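Long-range contacts in acarbose Kinase Mak1 (Uncultured bacterium, PDB 6WB4), which probably phosphorylates the antidiabetic drug acarbose with ATP, as a pfkB-family carbohydrate kinase from the human microbiome: residues B[288-296]-B[308-319]; B[157-167]-B[190-198]. One frame throughout, in Å; residues are numbered along the deposited sequence.

Contact 1. Residues B[288-296]-B[308-319]; sequences RAGAVGGAW and VDVETLERLLAR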
loop_
_atom_site.group_PDB
_atom_site.type_symbol
_atom_site.label_atom_id
_atom_site.label_comp_id
_atom_site.label_asym_id
_atom_site.label_seq_id
_atom_site.Cartn_x
_atom_site.Cartn_y
_atom_site.Cartn_z
ATOM N N ARG B 288 -21.776 14.348 25.497
ATOM C CA ARG B 288 -22.268 12.984 25.684
ATOM C C ARG B 288 -22.673 12.359 24.359
ATOM O O ARG B 288 -22.451 11.167 24.136
ATOM C CB ARG B 288 -23.430 12.941 26.678
ATOM C CG ARG B 288 -22.992 12.541 28.088
ATOM C CD ARG B 288 -24.163 12.317 29.030
ATOM N NE ARG B 288 -24.665 10.947 28.971
ATOM C CZ ARG B 288 -25.923 10.622 28.682
ATOM N NH1 ARG B 288 -26.817 11.569 28.432
ATOM N NH2 ARG B 288 -26.289 9.350 28.649
ATOM N N ALA B 289 -23.247 13.159 23.469
ATOM C CA ALA B 289 -23.511 12.677 22.119
ATOM C C ALA B 289 -22.191 12.232 21.506
ATOM O O ALA B 289 -22.106 11.156 20.914
ATOM C CB ALA B 289 -24.172 13.755 21.266
ATOM N N GLY B 290 -21.163 13.063 21.686
ATOM C CA GLY B 290 -19.818 12.778 21.212
ATOM C C GLY B 290 -19.311 11.454 21.739
ATOM O O GLY B 290 -18.735 10.665 20.984
ATOM N N ALA B 291 -19.514 11.204 23.033
ATOM C CA ALA B 291 -19.085 9.936 23.638
ATOM C C ALA B 291 -19.795 8.722 23.023
ATOM O O ALA B 291 -19.156 7.686 22.800
ATOM C CB ALA B 291 -19.314 9.965 25.138
ATOM N N VAL B 292 -21.097 8.856 22.735
ATOM C CA VAL B 292 -21.865 7.768 22.115
ATOM C C VAL B 292 -21.307 7.467 20.729
ATOM O O VAL B 292 -21.067 6.300 20.381
ATOM C CB VAL B 292 -23.389 8.087 22.018
ATOM C CG1 VAL B 292 -24.112 7.031 21.187
ATOM C CG2 VAL B 292 -24.025 8.198 23.410
ATOM N N GLY B 293 -21.108 8.522 19.943
ATOM C CA GLY B 293 -20.466 8.388 18.649
ATOM C C GLY B 293 -19.138 7.660 18.795
ATOM O O GLY B 293 -18.869 6.715 18.062
ATOM N N GLY B 294 -18.323 8.088 19.761
ATOM C CA GLY B 294 -17.054 7.448 20.045
ATOM C C GLY B 294 -17.172 5.967 20.385
ATOM O O GLY B 294 -16.416 5.140 19.863
ATOM N N ALA B 295 -18.110 5.629 21.267
ATOM C CA ALA B 295 -18.307 4.237 21.671
ATOM C C ALA B 295 -18.712 3.357 20.495
ATOM O O ALA B 295 -18.273 2.209 20.375
ATOM C CB ALA B 295 -19.346 4.146 22.765
ATOM N N TRP B 296 -19.546 3.905 19.623
ATOM C CA TRP B 296 -20.024 3.147 18.481
ATOM C C TRP B 296 -18.874 2.759 17.569
ATOM O O TRP B 296 -18.715 1.583 17.220
ATOM C CB TRP B 296 -21.063 3.948 17.702
ATOM C CG TRP B 296 -21.674 3.173 16.590
ATOM C CD1 TRP B 296 -21.273 3.132 15.283
ATOM C CD2 TRP B 296 -22.793 2.291 16.696
ATOM N NE1 TRP B 296 -22.095 2.285 14.562
ATOM C CE2 TRP B 296 -23.030 1.754 15.414
ATOM C CE3 TRP B 296 -23.625 1.908 17.753
ATOM C CZ2 TRP B 296 -24.061 0.859 15.167
ATOM C CZ3 TRP B 296 -24.644 1.024 17.505
ATOM C CH2 TRP B 296 -24.857 0.506 16.224
ATOM N N VAL B 308 -22.895 5.737 14.099
ATOM C CA VAL B 308 -24.197 5.701 14.752
ATOM C C VAL B 308 -25.199 6.574 13.987
ATOM O O VAL B 308 -24.842 7.646 13.494
ATOM C CB VAL B 308 -24.091 6.159 16.219
ATOM C CG1 VAL B 308 -23.787 7.667 16.304
ATOM C CG2 VAL B 308 -25.358 5.827 16.974
ATOM N N ASP B 309 -26.435 6.096 13.844
ATOM C CA ASP B 309 -27.484 6.883 13.192
ATOM C C ASP B 309 -28.323 7.612 14.240
ATOM O O ASP B 309 -28.074 7.455 15.433
ATOM C CB ASP B 309 -28.359 6.001 12.284
ATOM C CG ASP B 309 -29.115 4.900 13.036
ATOM O OD1 ASP B 309 -29.226 4.940 14.278
ATOM O OD2 ASP B 309 -29.628 3.983 12.356
ATOM N N VAL B 310 -29.305 8.404 13.800
ATOM C CA VAL B 310 -30.134 9.201 14.714
ATOM C C VAL B 310 -30.889 8.372 15.747
ATOM O O VAL B 310 -30.837 8.656 16.944
ATOM C CB VAL B 310 -31.180 10.049 13.946
ATOM C CG1 VAL B 310 -32.221 10.608 14.903
ATOM C CG2 VAL B 310 -30.511 11.161 13.184
ATOM N N GLU B 311 -31.617 7.370 15.271
ATOM C CA GLU B 311 -32.432 6.519 16.127
ATOM C C GLU B 311 -31.605 5.948 17.278
ATOM O O GLU B 311 -32.051 5.911 18.422
ATOM C CB GLU B 311 -33.044 5.394 15.290
ATOM C CG GLU B 311 -34.051 4.513 15.994
ATOM C CD GLU B 311 -34.436 3.310 15.145
ATOM O OE1 GLU B 311 -33.573 2.824 14.378
ATOM O OE2 GLU B 311 -35.597 2.856 15.232
ATOM N N THR B 312 -30.385 5.524 16.971
ATOM C CA THR B 312 -29.534 4.872 17.964
ATOM C C THR B 312 -28.856 5.875 18.913
ATOM O O THR B 312 -28.706 5.605 20.110
ATOM C CB THR B 312 -28.475 3.996 17.278
ATOM O OG1 THR B 312 -29.123 3.081 16.381
ATOM C CG2 THR B 312 -27.667 3.227 18.313
ATOM N N LEU B 313 -28.441 7.025 18.384
ATOM C CA LEU B 313 -27.848 8.067 19.222
ATOM C C LEU B 313 -28.821 8.451 20.315
ATOM O O LEU B 313 -28.492 8.364 21.497
ATOM C CB LEU B 313 -27.500 9.309 18.410
ATOM C CG LEU B 313 -26.849 10.468 19.183
ATOM C CD1 LEU B 313 -25.593 10.021 19.914
ATOM C CD2 LEU B 313 -26.543 11.629 18.266
ATOM N N GLU B 314 -30.038 8.814 19.902
ATOM C CA GLU B 314 -31.108 9.224 20.813
ATOM C C GLU B 314 -31.422 8.160 21.857
ATOM O O GLU B 314 -31.514 8.461 23.047
ATOM C CB GLU B 314 -32.381 9.543 20.025
ATOM C CG GLU B 314 -32.301 10.792 19.163
ATOM C CD GLU B 314 -33.615 11.099 18.472
ATOM O OE1 GLU B 314 -34.490 10.202 18.419
ATOM O OE2 GLU B 314 -33.770 12.238 17.981
ATOM N N ARG B 315 -31.556 6.913 21.407
ATOM C CA ARG B 315 -31.820 5.792 22.308
ATOM C C ARG B 315 -30.721 5.702 23.378
ATOM O O ARG B 315 -31.008 5.736 24.572
ATOM C CB ARG B 315 -31.926 4.471 21.515
ATOM C CG ARG B 315 -32.279 3.247 22.370
ATOM C CD ARG B 315 -32.245 1.925 21.593
ATOM N NE ARG B 315 -32.959 2.004 20.319
ATOM C CZ ARG B 315 -32.419 1.808 19.124
ATOM N NH1 ARG B 315 -31.133 1.504 19.004
ATOM N NH2 ARG B 315 -33.174 1.913 18.041
ATOM N N LEU B 316 -29.466 5.618 22.949
ATOM C CA LEU B 316 -28.353 5.468 23.889
ATOM C C LEU B 316 -28.140 6.736 24.712
ATOM O O LEU B 316 -27.805 6.672 25.891
ATOM C CB LEU B 316 -27.065 5.098 23.152
ATOM C CG LEU B 316 -27.169 3.778 22.387
ATOM C CD1 LEU B 316 -25.875 3.473 21.610
ATOM C CD2 LEU B 316 -27.569 2.636 23.324
ATOM N N LEU B 317 -28.346 7.892 24.091
ATOM C CA LEU B 317 -28.157 9.161 24.785
ATOM C C LEU B 317 -29.140 9.320 25.952
ATOM O O LEU B 317 -28.770 9.824 27.010
ATOM C CB LEU B 317 -28.315 10.322 23.800
ATOM C CG LEU B 317 -27.620 11.647 24.089
ATOM C CD1 LEU B 317 -26.159 11.421 24.435
ATOM C CD2 LEU B 317 -27.747 12.549 22.873
ATOM N N ALA B 318 -30.383 8.874 25.770
ATOM C CA ALA B 318 -31.377 9.004 26.831
ATOM C C ALA B 318 -31.145 8.063 28.020
ATOM O O ALA B 318 -31.661 8.312 29.113
ATOM C CB ALA B 318 -32.783 8.796 26.268
ATOM N N ARG B 319 -30.387 6.987 27.809
ATOM C CA ARG B 319 -30.173 5.969 28.848
ATOM C C ARG B 319 -29.109 6.335 29.882
ATOM O O ARG B 319 -29.019 7.477 30.326
ATOM C CB ARG B 319 -29.809 4.632 28.191
ATOM C CG ARG B 319 -30.899 4.148 27.268
ATOM C CD ARG B 319 -30.531 2.933 26.442
ATOM N NE ARG B 319 -30.391 1.720 27.236
ATOM C CZ ARG B 319 -30.415 0.498 26.717
ATOM N NH1 ARG B 319 -30.605 0.343 25.417
ATOM N NH2 ARG B 319 -30.279 -0.566 27.496
#
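V292 meets L313 at the centre of a helix-helix packing in the C-terminal part of this ribokinase-like (pfkB-family) kinase. The axes of 288-296 and 310-318 approach to 9.8 Å. Their N-to-C directions differ by 115°. V292 CG1 lies 3.6 Å from L313 CD1 and also touches L316 CD1. V292 CG2, the other branch, rests against L317 CD1. That leucine methyl sits 3.5 Å from the backbone atom A289 N, while L317 CD2 touches A289 CB.

R288 closes one end. Its NH1 and NH2 both donate to L317 O, each at 3.0 Å. Both bonds are bent, at 137° for NH1 and much the same for NH2. L317 CD1 lies over one guanidinium face. The C-terminal end of helix 310-318, the negative end of its dipole, would probably attract this cation.

W296 closes the other end. With its CG anti to the backbone N (chi1 -175°), the indole turns one face to V308. V308 CB makes a CH-pi contact over the five-membered ring, and T312 CG2 meets W296 CZ3. W296 NE1 bonds S306 OG, and R257 makes a cation-pi contact with W296.

Further out, H276 of helix 265-280 touches A289 and L317, and G294 touches ATP. D309 is the N-cap of helix 310-318. T312 N and T312 OG1 reach D309 OD1 from opposite faces of the carboxylate, the hydroxyl at 2.8 Å.

Contact 2. Residues B[157-167]-B[190-198]; sequences VSIMNWARYAL and YHKDFAYGA. With GLC (alpha-D-glucopyranose), chain D; AC1 (4,6-dideoxy-4-{[(1S,4R,5S,6S)-4,5,6-trihydroxy-3-(hydroxymethyl)cyclohex-2-en-1-yl]amino}-alpha-D-glucopyranose), chain C.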
loop_
_atom_site.group_PDB
_atom_site.type_symbol
_atom_site.label_atom_id
_atom_site.label_comp_id
_atom_site.label_asym_id
_atom_site.label_seq_id
_atom_site.Cartn_x
_atom_site.Cartn_y
_atom_site.Cartn_z
ATOM N N VAL B 157 -12.358 22.174 10.011
ATOM C CA VAL B 157 -11.134 22.361 9.257
ATOM C C VAL B 157 -10.026 21.416 9.693
ATOM O O VAL B 157 -9.525 21.495 10.821
ATOM C CB VAL B 157 -10.648 23.815 9.374
ATOM C CG1 VAL B 157 -9.301 23.982 8.729
ATOM C CG2 VAL B 157 -11.668 24.763 8.757
ATOM N N SER B 158 -9.653 20.524 8.777
ATOM C CA SER B 158 -8.537 19.613 8.989
ATOM C C SER B 158 -7.259 20.432 8.946
ATOM O O SER B 158 -7.211 21.478 8.290
ATOM C CB SER B 158 -8.517 18.496 7.936
ATOM O OG SER B 158 -9.734 17.748 7.947
ATOM N N ILE B 159 -6.229 19.966 9.646
ATOM C CA ILE B 159 -5.009 20.741 9.771
ATOM C C ILE B 159 -4.067 20.572 8.578
ATOM O O ILE B 159 -2.869 20.339 8.746
ATOM C CB ILE B 159 -4.257 20.401 11.091
ATOM C CG1 ILE B 159 -4.003 18.901 11.244
ATOM C CG2 ILE B 159 -5.028 20.936 12.291
ATOM C CD1 ILE B 159 -3.385 18.531 12.584
HETATM N N MSE B 160 -4.615 20.700 7.370
HETATM C CA MSE B 160 -3.779 20.904 6.194
HETATM C C MSE B 160 -3.158 22.281 6.347
HETATM O O MSE B 160 -3.766 23.174 6.943
HETATM C CB MSE B 160 -4.577 20.820 4.887
HETATM C CG MSE B 160 -5.109 19.437 4.488
HETATM SE SE MSE B 160 -4.054 17.866 5.009
HETATM C CE MSE B 160 -4.908 17.506 6.725
ATOM N N ASN B 161 -1.959 22.463 5.805
ATOM C CA ASN B 161 -1.213 23.693 6.021
ATOM C C ASN B 161 -1.892 24.909 5.401
ATOM O O ASN B 161 -1.875 26.000 5.978
ATOM C CB ASN B 161 0.203 23.544 5.478
ATOM C CG ASN B 161 1.089 24.722 5.832
ATOM O OD1 ASN B 161 0.894 25.377 6.858
ATOM N ND2 ASN B 161 2.080 24.988 4.987
ATOM N N TRP B 162 -2.502 24.719 4.235
ATOM C CA TRP B 162 -3.189 25.813 3.557
ATOM C C TRP B 162 -4.554 26.074 4.194
ATOM O O TRP B 162 -5.140 27.146 4.021
ATOM C CB TRP B 162 -3.349 25.518 2.059
ATOM C CG TRP B 162 -3.963 24.179 1.761
ATOM C CD1 TRP B 162 -3.297 23.013 1.504
ATOM C CD2 TRP B 162 -5.363 23.866 1.685
ATOM N NE1 TRP B 162 -4.190 22.002 1.270
ATOM C CE2 TRP B 162 -5.464 22.493 1.376
ATOM C CE3 TRP B 162 -6.535 24.613 1.837
ATOM C CZ2 TRP B 162 -6.695 21.848 1.223
ATOM C CZ3 TRP B 162 -7.756 23.972 1.691
ATOM C CH2 TRP B 162 -7.827 22.600 1.389
ATOM N N ALA B 163 -5.060 25.089 4.930
ATOM C CA ALA B 163 -6.404 25.184 5.492
ATOM C C ALA B 163 -6.497 26.247 6.593
ATOM O O ALA B 163 -7.596 26.678 6.962
ATOM C CB ALA B 163 -6.845 23.830 6.021
ATOM N N ARG B 164 -5.351 26.666 7.127
ATOM C CA ARG B 164 -5.341 27.755 8.102
ATOM C C ARG B 164 -6.025 29.008 7.528
ATOM O O ARG B 164 -6.669 29.759 8.261
ATOM C CB ARG B 164 -3.906 28.072 8.566
ATOM C CG ARG B 164 -2.980 28.646 7.494
ATOM C CD ARG B 164 -1.518 28.768 7.966
ATOM N NE ARG B 164 -0.912 27.471 8.271
ATOM C CZ ARG B 164 -0.655 27.041 9.503
ATOM N NH1 ARG B 164 -0.938 27.814 10.538
ATOM N NH2 ARG B 164 -0.112 25.847 9.705
ATOM N N TYR B 165 -5.919 29.203 6.214
ATOM C CA TYR B 165 -6.489 30.383 5.578
ATOM C C TYR B 165 -7.983 30.199 5.317
ATOM O O TYR B 165 -8.751 31.169 5.280
ATOM C CB TYR B 165 -5.755 30.696 4.273
ATOM C CG TYR B 165 -4.263 30.822 4.441
ATOM C CD1 TYR B 165 -3.703 31.919 5.078
ATOM C CD2 TYR B 165 -3.410 29.837 3.963
ATOM C CE1 TYR B 165 -2.327 32.024 5.240
ATOM C CE2 TYR B 165 -2.038 29.938 4.117
ATOM C CZ TYR B 165 -1.506 31.030 4.754
ATOM O OH TYR B 165 -0.143 31.119 4.901
ATOM N N ALA B 166 -8.389 28.944 5.160
ATOM C CA ALA B 166 -9.799 28.613 5.053
ATOM C C ALA B 166 -10.492 28.875 6.384
ATOM O O ALA B 166 -11.628 29.356 6.424
ATOM C CB ALA B 166 -9.974 27.165 4.632
ATOM N N LEU B 167 -9.811 28.537 7.474
ATOM C CA LEU B 167 -10.333 28.791 8.811
ATOM C C LEU B 167 -10.597 30.281 9.045
ATOM O O LEU B 167 -11.692 30.648 9.472
ATOM C CB LEU B 167 -9.366 28.240 9.861
ATOM C CG LEU B 167 -9.735 28.393 11.334
ATOM C CD1 LEU B 167 -11.148 27.896 11.587
ATOM C CD2 LEU B 167 -8.734 27.620 12.188
ATOM N N TYR B 190 3.135 24.941 14.444
ATOM C CA TYR B 190 2.352 24.597 13.261
ATOM C C TYR B 190 0.850 24.647 13.523
ATOM O O TYR B 190 0.083 25.112 12.681
ATOM C CB TYR B 190 2.725 23.203 12.742
ATOM C CG TYR B 190 1.878 22.810 11.569
ATOM C CD1 TYR B 190 2.233 23.180 10.281
ATOM C CD2 TYR B 190 0.687 22.120 11.753
ATOM C CE1 TYR B 190 1.434 22.859 9.210
ATOM C CE2 TYR B 190 -0.118 21.790 10.685
ATOM C CZ TYR B 190 0.265 22.157 9.423
ATOM O OH TYR B 190 -0.531 21.823 8.368
ATOM N N HIS B 191 0.441 24.145 14.684
ATOM C CA HIS B 191 -0.973 23.977 15.005
ATOM C C HIS B 191 -1.657 25.243 15.516
ATOM O O HIS B 191 -2.880 25.338 15.505
ATOM C CB HIS B 191 -1.140 22.882 16.064
ATOM C CG HIS B 191 -0.448 21.600 15.726
ATOM N ND1 HIS B 191 0.923 21.493 15.641
ATOM C CD2 HIS B 191 -0.938 20.363 15.466
ATOM C CE1 HIS B 191 1.250 20.250 15.341
ATOM N NE2 HIS B 191 0.139 19.545 15.228
ATOM N N LYS B 192 -0.867 26.212 15.955
ATOM C CA LYS B 192 -1.394 27.316 16.751
ATOM C C LYS B 192 -2.492 28.127 16.049
ATOM O O LYS B 192 -3.480 28.504 16.682
ATOM C CB LYS B 192 -0.242 28.222 17.187
ATOM C CG LYS B 192 0.503 27.686 18.411
ATOM C CD LYS B 192 1.728 28.522 18.745
ATOM C CE LYS B 192 2.547 27.894 19.867
ATOM N NZ LYS B 192 3.815 28.636 20.114
ATOM N N ASP B 193 -2.338 28.370 14.750
ATOM C CA ASP B 193 -3.360 29.086 13.992
ATOM C C ASP B 193 -4.729 28.415 14.126
ATOM O O ASP B 193 -5.760 29.080 14.227
ATOM C CB ASP B 193 -2.977 29.162 12.514
ATOM C CG ASP B 193 -2.125 30.370 12.189
ATOM O OD1 ASP B 193 -2.288 31.408 12.859
ATOM O OD2 ASP B 193 -1.309 30.285 11.249
ATOM N N PHE B 194 -4.723 27.087 14.122
ATOM C CA PHE B 194 -5.935 26.304 14.273
ATOM C C PHE B 194 -6.418 26.306 15.720
ATOM O O PHE B 194 -7.616 26.449 15.992
ATOM C CB PHE B 194 -5.699 24.870 13.816
ATOM C CG PHE B 194 -5.271 24.743 12.378
ATOM C CD1 PHE B 194 -6.206 24.695 11.364
ATOM C CD2 PHE B 194 -3.933 24.630 12.048
ATOM C CE1 PHE B 194 -5.814 24.556 10.046
ATOM C CE2 PHE B 194 -3.536 24.486 10.733
ATOM C CZ PHE B 194 -4.478 24.449 9.731
ATOM N N ALA B 195 -5.477 26.148 16.648
ATOM C CA ALA B 195 -5.793 26.127 18.071
ATOM C C ALA B 195 -6.404 27.444 18.532
ATOM O O ALA B 195 -7.310 27.447 19.361
ATOM C CB ALA B 195 -4.554 25.813 18.881
ATOM N N TYR B 196 -5.909 28.561 17.997
ATOM C CA TYR B 196 -6.365 29.882 18.440
ATOM C C TYR B 196 -7.429 30.454 17.516
ATOM O O TYR B 196 -7.976 31.526 17.777
ATOM C CB TYR B 196 -5.197 30.873 18.520
ATOM C CG TYR B 196 -4.036 30.423 19.378
ATOM C CD1 TYR B 196 -4.217 29.538 20.431
ATOM C CD2 TYR B 196 -2.753 30.892 19.129
ATOM C CE1 TYR B 196 -3.147 29.131 21.212
ATOM C CE2 TYR B 196 -1.682 30.492 19.898
ATOM C CZ TYR B 196 -1.880 29.613 20.937
ATOM O OH TYR B 196 -0.806 29.216 21.699
ATOM N N GLY B 197 -7.718 29.745 16.433
ATOM C CA GLY B 197 -8.560 30.294 15.390
ATOM C C GLY B 197 -9.942 29.680 15.250
ATOM O O GLY B 197 -10.768 30.195 14.494
ATOM N N ALA B 198 -10.213 28.596 15.971
ATOM C CA ALA B 198 -11.501 27.925 15.817
ATOM C C ALA B 198 -12.390 28.104 17.037
ATOM O O ALA B 198 -11.909 28.266 18.155
ATOM C CB ALA B 198 -11.297 26.437 15.527
HETATM C C1 GLC D . 2.130 19.002 10.171
HETATM C C2 GLC D . 1.937 18.812 11.674
HETATM C C3 GLC D . 1.528 17.374 11.978
HETATM C C4 GLC D . 0.273 17.035 11.173
HETATM C C5 GLC D . 0.555 17.255 9.685
HETATM C C6 GLC D . -0.666 16.930 8.830
HETATM O O2 GLC D . 3.143 19.158 12.370
HETATM O O3 GLC D . 1.310 17.220 13.388
HETATM O O4 GLC D . -0.156 15.693 11.421
HETATM O O5 GLC D . 0.942 18.616 9.464
HETATM O O6 GLC D . -0.361 17.178 7.451
HETATM C C1 AC1 C . -1.185 15.651 12.419
HETATM O O2 AC1 C . 0.313 14.612 14.019
HETATM C C2 AC1 C . -0.974 14.503 13.393
HETATM C C4A AC1 C . -3.753 8.214 11.552
HETATM C C3 AC1 C . -1.109 13.145 12.714
HETATM O O3 AC1 C . -1.212 12.150 13.743
HETATM C C4 AC1 C . -2.330 13.056 11.793
HETATM N N4A AC1 C . -2.126 11.986 10.826
HETATM C C5 AC1 C . -2.644 14.350 11.035
HETATM O O5 AC1 C . -2.483 15.511 11.845
HETATM C C6 AC1 C . -4.085 14.356 10.540
HETATM C C1B AC1 C . -2.248 10.598 11.243
HETATM C C2B AC1 C . -2.447 9.666 10.038
HETATM O O2B AC1 C . -2.489 10.424 8.820
HETATM C C3B AC1 C . -3.698 8.797 10.150
HETATM O O3B AC1 C . -3.688 7.761 9.155
HETATM O O4 AC1 C . -4.757 7.201 11.670
HETATM C C5B AC1 C . -4.090 9.388 12.403
HETATM C C7B AC1 C . -3.338 10.479 12.290
HETATM C C6B AC1 C . -5.268 9.390 13.342
HETATM O O6B AC1 C . -5.991 10.617 13.159
#
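R164 places its CG between its own backbone N and carbonyl carbon (chi1 66°), then bends at chi3, which turns the guanidinium toward Y190 and D193. Y190 holds CG opposite its backbone N (chi1 177°), and its ring points back to I159. Y190 forms part of the glycan-pocket wall, and R164 lies behind its ring.

Y190 is sandwiched. R164 NH2 stands over one face, toward the rim, in a cation-pi contact with the guanidinium nearly perpendicular to the ring. GLC C1 lies over the centre of the opposite face, 3.6 Å above the plane. Y190 OH donates to I159 O at 2.8 Å, from above the carbonyl plane. I159 is the centre of an inverse gamma turn, and its CD1 touches AC1 O5. H191 NE2 shares a hydrogen bond with GLC O3 at 3.2 Å.

The guanidinium is fixed from several sides. R164 NH2 donates to Y190 O at 3.1 Å, nearly straight (167°) and on a carbonyl lone pair. D193 OD2 offers its anti lone pair to R164 NH1 in a salt bridge. R164 NE and NH2 both bond N161 OD1, and NE also reaches N161 O. N161 ND2 in turn bonds F136 O, of another pocket residue.

F194 CE2 lies over one face of the R164 guanidinium. I159 CG2 lies over the F194 ring, 3.9 Å from its centroid, while V157 CG1 meets its edge. L167 CD2 packs on F194 CD1 at 4.0 Å.

S158 OG hydrogen-bonds G30 O, and a calcium ion lies about 3 Å from this side chain. V157 ends strand 152-157 and pairs with S178 of strand 176-180. L167 and A198 touch T177 on that strand, and W162 and A166 pack on helix 143-151.

The two contacts lie on opposite sides of the chain's centre. Their centres are 29 Å apart, and their nearest atoms are about 16 Å apart. Contact 2 is largely buried and supplies part of the sugar site. Contact 1 is partly buried, farther from the centre, and joins the last two helices of the chain beside the ATP. They share no helix or strand. Both segments of contact 2 come earlier in the chain than those of contact 1. An arginine works in both, but differently. In contact 1 it binds a backbone carbonyl at the margin of a mostly aliphatic interface. In contact 2 it belongs to a network of polar groups and aromatic rings behind the bound sugar.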